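Local coordinates for tight junction protein ZO-3 (Homo sapiens, PDB 3KFV) that acts as a MAGUK-family scaffold, linking tight junction transmembrane proteins such as claudins and occludin to the actin cytoskeleton, at residues K161-M166 and Y280-K284; F224-R230 and Y252-L258; L236-L240 and G274-W279; F266-I270 and I286-Q290. All coordinates share one frame; numbering follows the deposited sequence.

Interaction 1: residues K161-M166 and Y280-K284; sequences KLTAEM and YQELK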
loop_
_atom_site.group_PDB
_atom_site.type_symbol
_atom_site.label_atom_id
_atom_site.label_comp_id
_atom_site.label_asym_id
_atom_site.label_seq_id
_atom_site.Cartn_x
_atom_site.Cartn_y
_atom_site.Cartn_z
ATOM N N LYS A 161 -6.853 20.460 0.693
ATOM C CA LYS A 161 -6.371 21.241 -0.439
ATOM C C LYS A 161 -6.636 20.549 -1.774
ATOM O O LYS A 161 -6.937 21.211 -2.773
ATOM C CB LYS A 161 -4.881 21.557 -0.292
ATOM C CG LYS A 161 -4.567 22.641 0.727
ATOM C CD LYS A 161 -3.282 23.374 0.360
ATOM C CE LYS A 161 -3.059 24.590 1.250
ATOM N NZ LYS A 161 -4.237 25.501 1.240
ATOM N N LEU A 162 -6.527 19.222 -1.788
ATOM C CA LEU A 162 -6.740 18.453 -3.012
ATOM C C LEU A 162 -8.180 18.515 -3.501
ATOM O O LEU A 162 -8.438 18.775 -4.679
ATOM C CB LEU A 162 -6.340 16.995 -2.810
ATOM C CG LEU A 162 -4.842 16.721 -2.824
ATOM C CD1 LEU A 162 -4.570 15.273 -2.449
ATOM C CD2 LEU A 162 -4.254 17.072 -4.181
ATOM N N THR A 163 -9.118 18.260 -2.597
ATOM C CA THR A 163 -10.528 18.267 -2.963
ATOM C C THR A 163 -11.037 19.685 -3.213
ATOM O O THR A 163 -11.948 19.896 -4.013
ATOM C CB THR A 163 -11.397 17.583 -1.891
ATOM O OG1 THR A 163 -11.006 18.048 -0.594
ATOM C CG2 THR A 163 -11.212 16.081 -1.945
ATOM N N ALA A 164 -10.441 20.653 -2.527
ATOM C CA ALA A 164 -10.849 22.040 -2.660
ATOM C C ALA A 164 -10.411 22.578 -4.012
ATOM O O ALA A 164 -11.092 23.402 -4.623
ATOM C CB ALA A 164 -10.252 22.870 -1.542
ATOM N N GLU A 165 -9.264 22.101 -4.477
ATOM C CA GLU A 165 -8.682 22.586 -5.717
ATOM C C GLU A 165 -9.230 21.805 -6.906
ATOM O O GLU A 165 -9.324 22.333 -8.019
ATOM C CB GLU A 165 -7.160 22.464 -5.647
ATOM C CG GLU A 165 -6.420 22.966 -6.867
ATOM C CD GLU A 165 -4.910 22.858 -6.718
ATOM O OE1 GLU A 165 -4.438 22.617 -5.587
ATOM O OE2 GLU A 165 -4.192 23.014 -7.726
HETATM N N MSE A 166 -9.607 20.550 -6.661
HETATM C CA MSE A 166 -9.991 19.638 -7.734
HETATM C C MSE A 166 -11.086 18.663 -7.313
HETATM O O MSE A 166 -10.856 17.456 -7.244
HETATM C CB MSE A 166 -8.768 18.860 -8.217
HETATM C CG MSE A 166 -7.666 19.737 -8.793
HETATM SE SE MSE A 166 -5.947 18.802 -8.990
HETATM C CE MSE A 166 -5.481 18.571 -7.102
ATOM N N TYR A 280 3.425 20.240 -1.561
ATOM C CA TYR A 280 2.106 20.071 -2.147
ATOM C C TYR A 280 2.208 19.905 -3.660
ATOM O O TYR A 280 1.462 19.129 -4.257
ATOM C CB TYR A 280 1.223 21.269 -1.807
ATOM C CG TYR A 280 -0.191 21.133 -2.313
ATOM C CD1 TYR A 280 -1.079 20.251 -1.710
ATOM C CD2 TYR A 280 -0.642 21.885 -3.394
ATOM C CE1 TYR A 280 -2.373 20.119 -2.169
ATOM C CE2 TYR A 280 -1.931 21.758 -3.862
ATOM C CZ TYR A 280 -2.794 20.874 -3.245
ATOM O OH TYR A 280 -4.086 20.736 -3.703
ATOM N N GLN A 281 3.134 20.643 -4.271
ATOM C CA GLN A 281 3.398 20.526 -5.704
ATOM C C GLN A 281 3.912 19.129 -6.053
ATOM O O GLN A 281 3.333 18.433 -6.896
ATOM C CB GLN A 281 4.408 21.583 -6.155
ATOM C CG GLN A 281 3.898 23.021 -6.071
ATOM C CD GLN A 281 2.752 23.301 -7.030
ATOM O OE1 GLN A 281 1.618 23.537 -6.609
ATOM N NE2 GLN A 281 3.043 23.271 -8.325
ATOM N N GLU A 282 5.001 18.725 -5.403
ATOM C CA GLU A 282 5.534 17.377 -5.564
ATOM C C GLU A 282 4.455 16.327 -5.324
ATOM O O GLU A 282 4.375 15.334 -6.047
ATOM C CB GLU A 282 6.735 17.156 -4.642
ATOM C CG GLU A 282 8.070 17.433 -5.332
ATOM C CD GLU A 282 9.194 17.820 -4.369
ATOM O OE1 GLU A 282 9.391 17.129 -3.341
ATOM O OE2 GLU A 282 9.896 18.816 -4.661
ATOM N N LEU A 283 3.613 16.553 -4.322
ATOM C CA LEU A 283 2.523 15.625 -4.055
ATOM C C LEU A 283 1.702 15.417 -5.314
ATOM O O LEU A 283 1.575 14.296 -5.796
ATOM C CB LEU A 283 1.632 16.126 -2.917
ATOM C CG LEU A 283 0.374 15.306 -2.600
ATOM C CD1 LEU A 283 0.685 13.825 -2.414
ATOM C CD2 LEU A 283 -0.343 15.856 -1.375
ATOM N N LYS A 284 1.165 16.506 -5.856
ATOM C CA LYS A 284 0.257 16.431 -6.999
ATOM C C LYS A 284 0.893 15.734 -8.195
ATOM O O LYS A 284 0.239 14.969 -8.898
ATOM C CB LYS A 284 -0.241 17.824 -7.386
ATOM C CG LYS A 284 -1.348 18.353 -6.490
ATOM C CD LYS A 284 -1.969 19.617 -7.063
ATOM C CE LYS A 284 -0.987 20.774 -7.052
ATOM N NZ LYS A 284 -1.534 21.974 -7.735
#
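Tyr280 of helix 278-290 reaches Lys161, Leu162 and Glu165 in the last turns of helix 155-165, and the contact shows how one junction can be greasy inside and charged outside. On the buried side Leu162 slides alongside the ring, with its CD2 4.1 Å from Tyr280 CE1. Leu162 CD2 also lies 3.9 Å from Lys284 CG. The Leu162 CD1 methyl meets Leu283 CD2 more distantly, at 4.4 Å. Two lysine methylenes sandwich the ring, Lys284 CG near the rim of one face and Lys161 CD near the rim of the other. Leu162 also rests on Leu202 and Phe170 of the underlying strands.

Toward solvent, charge takes over. With CG anti to the backbone N (chi1 -179°) and the chain extended, Glu165 places one oxygen on each partner: OE1 accepts from Tyr280 OH at 2.7 Å, on the anti side and well tilted out of the carboxylate plane, while OE2 meets Lys284 NZ on the syn side, nearer that plane, in a salt bridge of 2.9 Å. The Lys161 ammonium leads away from the contact. The short helical segments cross at -71°; both helices pack on one face of the central parallel sheet of this guanylate kinase-like domain.

Interaction 2: residues F224-R230 and Y252-L258; sequences FFIPESR and YAQAQKL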
loop_
_atom_site.group_PDB
_atom_site.type_symbol
_atom_site.label_atom_id
_atom_site.label_comp_id
_atom_site.label_asym_id
_atom_site.label_seq_id
_atom_site.Cartn_x
_atom_site.Cartn_y
_atom_site.Cartn_z
ATOM N N PHE A 224 4.205 9.486 2.245
ATOM C CA PHE A 224 4.564 9.839 3.615
ATOM C C PHE A 224 5.350 11.147 3.648
ATOM O O PHE A 224 6.304 11.329 2.890
ATOM C CB PHE A 224 5.363 8.709 4.270
ATOM C CG PHE A 224 5.856 9.036 5.652
ATOM C CD1 PHE A 224 5.041 8.852 6.759
ATOM C CD2 PHE A 224 7.134 9.529 5.850
ATOM C CE1 PHE A 224 5.491 9.155 8.028
ATOM C CE2 PHE A 224 7.586 9.835 7.121
ATOM C CZ PHE A 224 6.760 9.648 8.208
ATOM N N PHE A 225 4.938 12.055 4.527
ATOM C CA PHE A 225 5.571 13.365 4.642
ATOM C C PHE A 225 6.494 13.439 5.852
ATOM O O PHE A 225 6.066 13.206 6.982
ATOM C CB PHE A 225 4.505 14.452 4.745
ATOM C CG PHE A 225 3.730 14.655 3.483
ATOM C CD1 PHE A 225 4.251 15.424 2.451
ATOM C CD2 PHE A 225 2.484 14.082 3.324
ATOM C CE1 PHE A 225 3.546 15.618 1.281
ATOM C CE2 PHE A 225 1.768 14.275 2.152
ATOM C CZ PHE A 225 2.301 15.045 1.129
ATOM N N ILE A 226 7.757 13.778 5.607
ATOM C CA ILE A 226 8.761 13.799 6.661
ATOM C C ILE A 226 8.955 15.203 7.212
ATOM O O ILE A 226 9.355 16.109 6.478
ATOM C CB ILE A 226 10.125 13.279 6.160
ATOM C CG1 ILE A 226 9.938 12.099 5.209
ATOM C CG2 ILE A 226 11.006 12.868 7.333
ATOM C CD1 ILE A 226 11.217 11.643 4.555
ATOM N N PRO A 227 8.682 15.385 8.514
ATOM C CA PRO A 227 8.840 16.666 9.207
ATOM C C PRO A 227 10.295 16.940 9.569
ATOM O O PRO A 227 10.980 16.034 10.038
ATOM C CB PRO A 227 8.035 16.471 10.501
ATOM C CG PRO A 227 7.374 15.111 10.388
ATOM C CD PRO A 227 8.188 14.337 9.420
ATOM N N GLU A 228 10.751 18.170 9.346
ATOM C CA GLU A 228 12.061 18.606 9.817
ATOM C C GLU A 228 12.158 18.440 11.323
ATOM O O GLU A 228 12.996 17.688 11.827
ATOM C CB GLU A 228 12.278 20.082 9.491
ATOM C CG GLU A 228 12.984 20.362 8.185
ATOM C CD GLU A 228 12.927 21.833 7.822
ATOM O OE1 GLU A 228 12.125 22.562 8.450
ATOM O OE2 GLU A 228 13.674 22.259 6.910
ATOM N N SER A 229 11.292 19.155 12.035
ATOM C CA SER A 229 11.332 19.201 13.491
ATOM C C SER A 229 9.970 19.563 14.061
ATOM O O SER A 229 9.082 20.007 13.332
ATOM C CB SER A 229 12.363 20.233 13.951
ATOM O OG SER A 229 12.163 21.479 13.305
ATOM N N ARG A 230 9.812 19.378 15.369
ATOM C CA ARG A 230 8.568 19.722 16.048
ATOM C C ARG A 230 8.221 21.206 15.885
ATOM O O ARG A 230 7.074 21.555 15.594
ATOM C CB ARG A 230 8.636 19.328 17.522
ATOM C CG ARG A 230 8.902 17.851 17.733
ATOM C CD ARG A 230 9.100 17.519 19.199
ATOM N NE ARG A 230 9.291 16.085 19.419
ATOM C CZ ARG A 230 10.433 15.435 19.194
ATOM N NH1 ARG A 230 11.495 16.083 18.726
ATOM N NH2 ARG A 230 10.508 14.130 19.429
ATOM N N TYR A 252 3.996 14.596 15.445
ATOM C CA TYR A 252 5.405 14.384 15.129
ATOM C C TYR A 252 5.844 12.972 15.521
ATOM O O TYR A 252 6.445 12.251 14.728
ATOM C CB TYR A 252 6.293 15.430 15.807
ATOM C CG TYR A 252 7.747 15.319 15.410
ATOM C CD1 TYR A 252 8.293 16.166 14.462
ATOM C CD2 TYR A 252 8.569 14.350 15.975
ATOM C CE1 TYR A 252 9.618 16.063 14.090
ATOM C CE2 TYR A 252 9.897 14.237 15.610
ATOM C CZ TYR A 252 10.416 15.097 14.667
ATOM O OH TYR A 252 11.739 14.988 14.302
ATOM N N ALA A 253 5.534 12.578 16.749
ATOM C CA ALA A 253 5.885 11.249 17.216
ATOM C C ALA A 253 5.230 10.164 16.361
ATOM O O ALA A 253 5.836 9.119 16.108
ATOM C CB ALA A 253 5.512 11.081 18.682
ATOM N N GLN A 254 3.998 10.404 15.918
ATOM C CA GLN A 254 3.306 9.443 15.060
ATOM C C GLN A 254 4.079 9.222 13.757
ATOM O O GLN A 254 4.253 8.088 13.317
ATOM C CB GLN A 254 1.880 9.902 14.763
ATOM N N ALA A 255 4.551 10.305 13.149
ATOM C CA ALA A 255 5.333 10.201 11.924
ATOM C C ALA A 255 6.616 9.411 12.156
ATOM O O ALA A 255 7.034 8.623 11.303
ATOM C CB ALA A 255 5.649 11.586 11.365
ATOM N N GLN A 256 7.243 9.625 13.310
ATOM C CA GLN A 256 8.442 8.878 13.675
ATOM C C GLN A 256 8.145 7.384 13.768
ATOM O O GLN A 256 8.934 6.551 13.312
ATOM C CB GLN A 256 9.012 9.380 15.000
ATOM C CG GLN A 256 10.024 10.505 14.856
ATOM C CD GLN A 256 10.682 10.875 16.182
ATOM O OE1 GLN A 256 10.007 11.015 17.209
ATOM N NE2 GLN A 256 12.004 11.038 16.163
ATOM N N LYS A 257 7.000 7.054 14.358
ATOM C CA LYS A 257 6.575 5.666 14.504
ATOM C C LYS A 257 6.326 5.016 13.149
ATOM O O LYS A 257 6.738 3.881 12.918
ATOM C CB LYS A 257 5.320 5.577 15.379
ATOM C CG LYS A 257 4.796 4.165 15.603
ATOM N N LEU A 258 5.654 5.739 12.255
ATOM C CA LEU A 258 5.383 5.249 10.905
ATOM C C LEU A 258 6.666 5.017 10.112
ATOM O O LEU A 258 6.809 4.002 9.432
ATOM C CB LEU A 258 4.490 6.233 10.145
ATOM C CG LEU A 258 3.027 6.350 10.575
ATOM C CD1 LEU A 258 2.370 7.544 9.896
ATOM C CD2 LEU A 258 2.272 5.065 10.280
#
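Arg230 lies over one face of the Tyr252 ring, joining the start of helix 230-240 to helix 248-262 by stacking rather than by hydrogen bonds. Tyr252 is best read outward from its backbone. A chi1 of -175° swings the ring away from its own N and across the contact; CB already touches Arg230 CG, and Arg230 CG sits over the ring face, 3.8 Å from the centroid of the Tyr252 ring, a CH-pi contact. Farther along, the two sides of the ring diverge. On one, CD1 nears Arg230 N, and Tyr252 CE1 comes 3.5 Å from Ser229 C and 3.9 Å from Pro227 CB. On the other, CD2 and CE2 lie beneath the guanidinium, which stacks on the ring with centres 4.4 Å apart and planes at 29°. At the tip, Tyr252 OH is 3.9 Å from Glu228 O, near the ring plane but too far for a bond. A leucine in place of Tyr252 would probably leave the Arg230 guanidinium without its aromatic platform and free to swing.

Deeper in, Ala255 CB packs 4.0 Å from Pro227 CG, and Phe224 turns its edge to Ala255 O while its CE1 lies 3.7 Å from Leu258 CB. Ser229 OG caps helix 230-240 at Ala232 N. Strand and helix belong to one beta-alpha-beta crossover of the guanylate kinase-like alpha/beta fold.

Interaction 3: residues L236-L240 and G274-W279; sequences LRQWL and GTSDTW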
loop_
_atom_site.group_PDB
_atom_site.type_symbol
_atom_site.label_atom_id
_atom_site.label_comp_id
_atom_site.label_asym_id
_atom_site.label_seq_id
_atom_site.Cartn_x
_atom_site.Cartn_y
_atom_site.Cartn_z
ATOM N N LEU A 236 4.501 25.208 10.187
ATOM C CA LEU A 236 3.759 24.776 9.006
ATOM C C LEU A 236 2.258 24.634 9.274
ATOM O O LEU A 236 1.431 25.103 8.494
ATOM C CB LEU A 236 4.322 23.446 8.501
ATOM C CG LEU A 236 3.743 22.867 7.210
ATOM C CD1 LEU A 236 3.796 23.895 6.091
ATOM C CD2 LEU A 236 4.506 21.622 6.820
ATOM N N ARG A 237 1.910 23.980 10.376
ATOM C CA ARG A 237 0.506 23.745 10.687
ATOM C C ARG A 237 -0.220 25.042 11.019
ATOM O O ARG A 237 -1.343 25.256 10.571
ATOM C CB ARG A 237 0.348 22.710 11.808
ATOM C CG ARG A 237 0.604 21.277 11.347
ATOM C CD ARG A 237 0.072 20.228 12.326
ATOM N NE ARG A 237 -1.381 20.275 12.464
ATOM C CZ ARG A 237 -2.239 19.711 11.616
ATOM N NH1 ARG A 237 -3.544 19.815 11.828
ATOM N NH2 ARG A 237 -1.798 19.049 10.556
ATOM N N GLN A 238 0.429 25.911 11.787
ATOM C CA GLN A 238 -0.176 27.177 12.186
ATOM C C GLN A 238 -0.492 28.023 10.962
ATOM O O GLN A 238 -1.460 28.781 10.949
ATOM C CB GLN A 238 0.756 27.949 13.121
ATOM C CG GLN A 238 0.064 29.067 13.898
ATOM C CD GLN A 238 -0.813 28.531 15.026
ATOM O OE1 GLN A 238 -0.381 27.681 15.815
ATOM N NE2 GLN A 238 -2.049 29.028 15.105
ATOM N N TRP A 239 0.334 27.876 9.931
ATOM C CA TRP A 239 0.213 28.654 8.702
ATOM C C TRP A 239 -0.837 28.077 7.751
ATOM O O TRP A 239 -1.597 28.826 7.138
ATOM C CB TRP A 239 1.595 28.771 8.041
ATOM C CG TRP A 239 1.638 29.096 6.571
ATOM C CD1 TRP A 239 2.076 28.275 5.568
ATOM C CD2 TRP A 239 1.277 30.336 5.943
ATOM N NE1 TRP A 239 1.995 28.922 4.357
ATOM C CE2 TRP A 239 1.506 30.186 4.558
ATOM C CE3 TRP A 239 0.771 31.553 6.414
ATOM C CZ2 TRP A 239 1.247 31.204 3.641
ATOM C CZ3 TRP A 239 0.516 32.570 5.497
ATOM C CH2 TRP A 239 0.757 32.388 4.129
ATOM N N LEU A 240 -0.901 26.749 7.655
ATOM C CA LEU A 240 -1.821 26.084 6.724
ATOM C C LEU A 240 -3.102 25.561 7.378
ATOM O O LEU A 240 -4.106 25.349 6.699
ATOM C CB LEU A 240 -1.108 24.959 5.963
ATOM C CG LEU A 240 -0.025 25.417 4.974
ATOM C CD1 LEU A 240 0.615 24.224 4.284
ATOM C CD2 LEU A 240 -0.569 26.409 3.941
ATOM N N GLY A 274 9.769 23.572 5.100
ATOM C CA GLY A 274 9.351 24.962 5.127
ATOM C C GLY A 274 7.849 25.159 5.077
ATOM O O GLY A 274 7.085 24.267 5.438
ATOM N N THR A 275 7.426 26.335 4.624
ATOM C CA THR A 275 6.012 26.699 4.621
ATOM C C THR A 275 5.527 27.044 3.218
ATOM O O THR A 275 4.439 27.606 3.044
ATOM C CB THR A 275 5.732 27.895 5.567
ATOM O OG1 THR A 275 6.603 28.990 5.239
ATOM C CG2 THR A 275 5.954 27.498 7.021
ATOM N N SER A 276 6.336 26.709 2.216
ATOM C CA SER A 276 5.966 26.969 0.828
ATOM C C SER A 276 5.204 25.793 0.221
ATOM O O SER A 276 5.174 24.695 0.788
ATOM C CB SER A 276 7.202 27.281 -0.013
ATOM O OG SER A 276 8.083 26.173 -0.032
ATOM N N ASP A 277 4.607 26.034 -0.945
ATOM C CA ASP A 277 3.745 25.058 -1.610
ATOM C C ASP A 277 4.510 23.901 -2.258
ATOM O O ASP A 277 3.934 23.110 -2.999
ATOM C CB ASP A 277 2.886 25.754 -2.672
ATOM C CG ASP A 277 3.665 26.079 -3.951
ATOM O OD1 ASP A 277 4.914 26.085 -3.934
ATOM O OD2 ASP A 277 3.016 26.334 -4.985
ATOM N N THR A 278 5.802 23.798 -1.982
ATOM C CA THR A 278 6.631 22.825 -2.680
ATOM C C THR A 278 6.195 21.372 -2.443
ATOM O O THR A 278 5.971 20.630 -3.402
ATOM C CB THR A 278 8.137 23.046 -2.385
ATOM O OG1 THR A 278 8.586 24.211 -3.093
ATOM C CG2 THR A 278 8.962 21.854 -2.837
ATOM N N TRP A 279 6.055 20.967 -1.183
ATOM C CA TRP A 279 5.653 19.590 -0.878
ATOM C C TRP A 279 4.302 19.245 -1.493
ATOM O O TRP A 279 4.063 18.106 -1.890
ATOM C CB TRP A 279 5.614 19.339 0.630
ATOM C CG TRP A 279 4.564 20.126 1.368
ATOM C CD1 TRP A 279 4.740 21.306 2.029
ATOM C CD2 TRP A 279 3.180 19.780 1.530
ATOM N NE1 TRP A 279 3.556 21.718 2.590
ATOM C CE2 TRP A 279 2.582 20.799 2.302
ATOM C CE3 TRP A 279 2.389 18.709 1.099
ATOM C CZ2 TRP A 279 1.229 20.779 2.651
ATOM C CZ3 TRP A 279 1.042 18.692 1.448
ATOM C CH2 TRP A 279 0.478 19.721 2.215
#
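Leu236 opens the contact by laying its CD1 methyl against the chain at Gly274 and Thr275, just after strand 268-272: a helix side seals itself on a connecting loop, with methyls and indoles set against the loop backbone. Its chi1 of -176° points the branch away from the residue's own amide nitrogen and carries the two methyls toward the loop; Leu236 CD1 lies 3.4 Å from Gly274 O and 3.9 Å from Thr275 CA. Trp279 NE1 lies 4.1 Å from Leu236 CD1, and Leu272 also packs on Leu236. The loop answers with Thr275 CG2, which rests near Leu236 CA. Gly274 itself adopts backbone angles at which a beta carbon would collide with the preceding carbonyl oxygen.

Arg237 is engaged elsewhere, in a salt bridge with Asp156. Trp239, an exposed residue, returns to the loop, crossing Thr275 at about a right angle with its CD1 3.7 Å from Thr275 CB. Trp239 NE1 donates a weak, bent bond to Thr275 O, 3.1 Å long with an N-H...O angle of 122°. Because this indole also touches a crystal neighbour, its pose may owe something to the lattice.

Leu240 closes the walk: its CD1 meets the edge of the Trp279 indole, 3.9 Å from CZ2, near the ring plane. Trp279 in turn sets its ring edge-to-face with Phe225. The contact thus packs helix 230-240 against the beta-to-alpha connection that leads from edge strand 268-272 into helix 278-290, within the guanylate kinase-like domain.

Interaction 4: residues F266-I270 and I286-Q290; sequences FTATI and IIREQ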
loop_
_atom_site.group_PDB
_atom_site.type_symbol
_atom_site.label_atom_id
_atom_site.label_comp_id
_atom_site.label_asym_id
_atom_site.label_seq_id
_atom_site.Cartn_x
_atom_site.Cartn_y
_atom_site.Cartn_z
ATOM N N PHE A 266 5.448 2.479 1.968
ATOM C CA PHE A 266 5.444 3.770 1.283
ATOM C C PHE A 266 5.739 3.598 -0.197
ATOM O O PHE A 266 6.652 2.858 -0.570
ATOM C CB PHE A 266 6.495 4.719 1.872
ATOM C CG PHE A 266 6.315 5.014 3.332
ATOM C CD1 PHE A 266 5.148 4.653 3.994
ATOM C CD2 PHE A 266 7.300 5.686 4.035
ATOM C CE1 PHE A 266 4.975 4.934 5.341
ATOM C CE2 PHE A 266 7.134 5.973 5.380
ATOM C CZ PHE A 266 5.966 5.598 6.034
ATOM N N THR A 267 4.980 4.291 -1.043
ATOM C CA THR A 267 5.323 4.356 -2.462
ATOM C C THR A 267 5.988 5.686 -2.781
ATOM O O THR A 267 6.537 5.857 -3.867
ATOM C CB THR A 267 4.108 4.117 -3.398
ATOM O OG1 THR A 267 3.295 5.296 -3.459
ATOM C CG2 THR A 267 3.275 2.924 -2.920
ATOM N N ALA A 268 5.943 6.616 -1.828
ATOM C CA ALA A 268 6.691 7.871 -1.932
ATOM C C ALA A 268 6.853 8.556 -0.583
ATOM O O ALA A 268 5.984 8.468 0.281
ATOM C CB ALA A 268 6.030 8.818 -2.913
ATOM N N THR A 269 7.979 9.233 -0.406
ATOM C CA THR A 269 8.168 10.099 0.749
ATOM C C THR A 269 8.465 11.498 0.225
ATOM O O THR A 269 9.036 11.651 -0.848
ATOM C CB THR A 269 9.325 9.629 1.673
ATOM O OG1 THR A 269 10.579 10.084 1.150
ATOM C CG2 THR A 269 9.345 8.109 1.804
ATOM N N ILE A 270 8.065 12.513 0.979
ATOM C CA ILE A 270 8.279 13.897 0.577
ATOM C C ILE A 270 8.673 14.711 1.792
ATOM O O ILE A 270 7.960 14.715 2.792
ATOM C CB ILE A 270 7.006 14.514 -0.053
ATOM C CG1 ILE A 270 6.668 13.819 -1.375
ATOM C CG2 ILE A 270 7.179 16.014 -0.257
ATOM C CD1 ILE A 270 5.405 14.337 -2.034
ATOM N N ILE A 286 3.328 13.506 -8.026
ATOM C CA ILE A 286 3.521 12.112 -7.672
ATOM C C ILE A 286 2.245 11.279 -7.828
ATOM O O ILE A 286 2.302 10.110 -8.207
ATOM C CB ILE A 286 4.088 11.977 -6.249
ATOM C CG1 ILE A 286 5.575 12.337 -6.250
ATOM C CG2 ILE A 286 3.864 10.575 -5.702
ATOM C CD1 ILE A 286 6.201 12.354 -4.883
ATOM N N ILE A 287 1.093 11.874 -7.545
ATOM C CA ILE A 287 -0.165 11.160 -7.715
ATOM C C ILE A 287 -0.454 10.893 -9.197
ATOM O O ILE A 287 -0.793 9.777 -9.583
ATOM C CB ILE A 287 -1.337 11.934 -7.103
ATOM C CG1 ILE A 287 -1.140 12.095 -5.597
ATOM C CG2 ILE A 287 -2.652 11.233 -7.397
ATOM C CD1 ILE A 287 -2.216 12.945 -4.928
ATOM N N ARG A 288 -0.313 11.921 -10.028
ATOM C CA ARG A 288 -0.571 11.779 -11.458
ATOM C C ARG A 288 0.431 10.857 -12.145
ATOM O O ARG A 288 0.125 10.253 -13.170
ATOM C CB ARG A 288 -0.564 13.141 -12.152
ATOM C CG ARG A 288 -1.720 14.027 -11.785
ATOM C CD ARG A 288 -1.707 15.287 -12.626
ATOM N NE ARG A 288 -2.603 16.303 -12.086
ATOM C CZ ARG A 288 -2.198 17.374 -11.413
ATOM N NH1 ARG A 288 -0.902 17.587 -11.202
ATOM N NH2 ARG A 288 -3.095 18.239 -10.960
ATOM N N GLU A 289 1.632 10.762 -11.590
ATOM C CA GLU A 289 2.657 9.910 -12.172
ATOM C C GLU A 289 2.387 8.455 -11.848
ATOM O O GLU A 289 2.194 7.631 -12.739
ATOM C CB GLU A 289 4.026 10.289 -11.632
ATOM C CG GLU A 289 5.151 9.437 -12.161
ATOM C CD GLU A 289 6.421 9.622 -11.351
ATOM O OE1 GLU A 289 6.463 9.139 -10.188
ATOM O OE2 GLU A 289 7.371 10.260 -11.869
ATOM N N GLN A 290 2.371 8.147 -10.558
ATOM C CA GLN A 290 2.205 6.773 -10.104
ATOM C C GLN A 290 0.869 6.189 -10.536
ATOM O O GLN A 290 0.686 4.978 -10.510
ATOM C CB GLN A 290 2.411 6.670 -8.589
ATOM C CG GLN A 290 3.810 7.085 -8.166
ATOM C CD GLN A 290 4.195 6.575 -6.795
ATOM O OE1 GLN A 290 3.419 5.881 -6.138
ATOM N NE2 GLN A 290 5.402 6.915 -6.352
#
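Ile286, Gln290 and Thr267 carry most of this contact, in which one turn of helix 278-290 pairs a greasy residue with an amide four positions on. Ile286 faces the strand with both branches: CG2 meets Ala268 CB at 3.9 Å, and CD1 meets Ile270 CD1 tip to tip at 3.6 Å. Its CG1 is anti to the carbonyl carbon (chi1 -76°), aiming that longer arm at Ile270.

Gln290 extends its chain to Thr267 and grips it at two points. Gln290 NE2 donates to Thr267 O at 2.9 Å in a nearly straight bond (171°); the acceptor lies in the amide plane, while the donor sits above the carbonyl plane. Gln290 OE1 lies 2.7 Å from Thr267 OG1, a hydroxyl that also receives Val222 N. Paired contacts of this kind would fix the rotation of the buried amide. A leucine in place of Gln290 would probably leave Thr267 O without this donor and take away the amide oxygen beside Thr267 OG1.

The axes of the short strand and helix segments run nearly antiparallel (164°), 11.3 Å apart at closest approach: the closing beta-alpha unit at the edge of the parallel sheet in a guanylate kinase-like domain.

Overall arrangement
Followed from the N terminus, the chain passes the SH3 part and enters the guanylate kinase-like domain, where helix 155-165 opens interaction 1, the longest loop of the set, closed by helix 278-290. Interaction 2 is nested inside it, as is interaction 3. These two cross each other, since interaction 3 starts inside the loop of interaction 2 and ends after it. Interaction 4 follows interaction 2 in series and crosses interactions 1 and 3. Three contacts share helix 278-290, which thereby meets helix 155-165, helix 230-240 and edge strand 268-272. Interaction 2 works on the other face of the sheet; Phe224 hydrogen-bonds through its backbone to Ala268 and Ile270, joining it to interaction 4.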